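PDB 1Y9I: low temperature requirement C protein from Listeria monocytogenes, which is probably a phosphatidylglycerophosphatase, a lipid phosphatase thought to act at the membrane, built as a helical bundle with a binuclear metal site. Local coordinates for the interface of chains A and B. Sequence-based numbering; all coordinates share one arbitrary frame. Chains: chain A/B, low temperature requirement C protein.

The interface of chains A and B. Residues chain A 9-10, 13, 63, 66; chain B 83, 87, 95.
Helices 9-20 and 59-76 of chain A receive B:Pro83, B:Ile87 and B:Tyr95 in one patch of a two-fold symmetric helical interface, repeated with the chains exchanged. B:Pro83, which follows a cis peptide bond, turns the CG–CD side of its ring toward chain A, which buries 67 Å² of the proline's surface. Its CD lies 3.8 Å from A:Lys13 CB. The same CD is 3.9 Å from A:Leu66 CD2, so the ring touches both helices. Its CG meets the backbone at A:Leu10 CA and, 4.0 Å away, the carbonyl O of A:Ala9. A compact, rigid ring suits this place, and the small side chain of A:Ala9 probably leaves room for it. A:Lys13 touches the proline with the aliphatic base of its chain, CB and CG; with CG anti to the backbone N (chi1 177°) and a bend at chi2, the hydrocarbon stem passes the proline and NZ is carried away from it.

Farther along, two branched aliphatic side chains cross at about a right angle: methyl CD1 of A:Leu10 meets methyl CD1 of B:Ile87 at 3.8 Å. The extended CG1 arm of the isoleucine (chi2 175°) delivers that methyl; branched, methyl-bearing side chains suit a contact between apolar surfaces.

At the other end A:Asn63 approaches the CD1–CE1 side of B:Tyr95. Amide carbon CG is 3.5 Å from ring carbon CD1. The amide and ring planes stand 73° apart. OD1, at the ring edge and in its plane, faces the C–H rim, whose slight positive charge may suit it.

B:Tyr95 also belongs to the calcium site of its own subunit, just before helix 97-106, so this subunit contact, within a four-chain assembly that is probably the working oligomer, borders the metal centre. B:Pro83 immediately precedes helix 84-90, which carries B:Ile87.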
loop_
_atom_site.group_PDB
_atom_site.type_symbol
_atom_site.label_atom_id
_atom_site.label_comp_id
_atom_site.label_asym_id
_atom_site.label_seq_id
_atom_site.Cartn_x
_atom_site.Cartn_y
_atom_site.Cartn_z
ATOM N N ALA A 9 1.342 17.204 -21.578
ATOM C CA ALA A 9 1.654 16.180 -22.567
ATOM C C ALA A 9 1.362 14.813 -21.963
ATOM O O ALA A 9 0.971 13.880 -22.661
ATOM C CB ALA A 9 3.119 16.270 -22.968
ATOM N N LEU A 10 1.561 14.711 -20.655
ATOM C CA LEU A 10 1.318 13.470 -19.935
ATOM C C LEU A 10 -0.171 13.142 -19.965
ATOM O O LEU A 10 -0.561 12.043 -20.358
ATOM C CB LEU A 10 1.802 13.608 -18.488
ATOM C CG LEU A 10 1.576 12.420 -17.546
ATOM C CD1 LEU A 10 2.196 11.162 -18.138
ATOM C CD2 LEU A 10 2.180 12.730 -16.181
ATOM N N LYS A 13 -1.563 12.323 -23.616
ATOM C CA LYS A 13 -1.203 10.979 -24.050
ATOM C C LYS A 13 -1.963 9.897 -23.289
ATOM O O LYS A 13 -2.358 8.889 -23.868
ATOM C CB LYS A 13 0.307 10.757 -23.899
ATOM C CG LYS A 13 0.777 9.361 -24.270
ATOM C CD LYS A 13 0.510 9.039 -25.733
ATOM C CE LYS A 13 0.978 7.635 -26.079
ATOM N NZ LYS A 13 0.742 7.281 -27.509
ATOM N N ASN A 63 0.518 8.728 -14.818
ATOM C CA ASN A 63 1.769 7.981 -14.825
ATOM C C ASN A 63 1.516 6.482 -14.876
ATOM O O ASN A 63 2.197 5.755 -15.599
ATOM C CB ASN A 63 2.612 8.322 -13.585
ATOM C CG ASN A 63 3.223 9.714 -13.663
ATOM O OD1 ASN A 63 3.551 10.192 -14.744
ATOM N ND2 ASN A 63 3.401 10.357 -12.511
ATOM N N LEU A 66 0.052 5.344 -18.442
ATOM C CA LEU A 66 1.096 5.234 -19.458
ATOM C C LEU A 66 2.011 4.044 -19.237
ATOM O O LEU A 66 2.310 3.295 -20.169
ATOM C CB LEU A 66 1.948 6.511 -19.510
ATOM C CG LEU A 66 1.500 7.570 -20.521
ATOM C CD1 LEU A 66 0.073 7.975 -20.232
ATOM C CD2 LEU A 66 2.425 8.780 -20.457
ATOM N N PRO B 83 5.260 10.799 -23.593
ATOM C CA PRO B 83 6.378 11.358 -22.834
ATOM C C PRO B 83 6.990 10.403 -21.808
ATOM O O PRO B 83 7.924 10.768 -21.099
ATOM C CB PRO B 83 5.750 12.580 -22.183
ATOM C CG PRO B 83 4.395 12.067 -21.827
ATOM C CD PRO B 83 3.974 11.296 -23.067
ATOM N N ILE B 87 10.197 10.886 -19.360
ATOM C CA ILE B 87 9.879 10.867 -17.935
ATOM C C ILE B 87 10.768 9.859 -17.206
ATOM O O ILE B 87 11.388 10.183 -16.196
ATOM C CB ILE B 87 8.391 10.508 -17.704
ATOM C CG1 ILE B 87 7.504 11.642 -18.232
ATOM C CG2 ILE B 87 8.131 10.259 -16.214
ATOM C CD1 ILE B 87 6.022 11.343 -18.178
ATOM N N TYR B 95 7.295 11.426 -10.913
ATOM C CA TYR B 95 6.959 10.090 -11.402
ATOM C C TYR B 95 7.221 9.131 -10.240
ATOM O O TYR B 95 8.365 8.959 -9.817
ATOM C CB TYR B 95 7.852 9.726 -12.593
ATOM C CG TYR B 95 7.547 8.382 -13.212
ATOM C CD1 TYR B 95 6.412 8.195 -13.994
ATOM C CD2 TYR B 95 8.406 7.299 -13.027
ATOM C CE1 TYR B 95 6.138 6.962 -14.581
ATOM C CE2 TYR B 95 8.142 6.055 -13.612
ATOM C CZ TYR B 95 7.009 5.900 -14.389
ATOM O OH TYR B 95 6.774 4.697 -15.006
#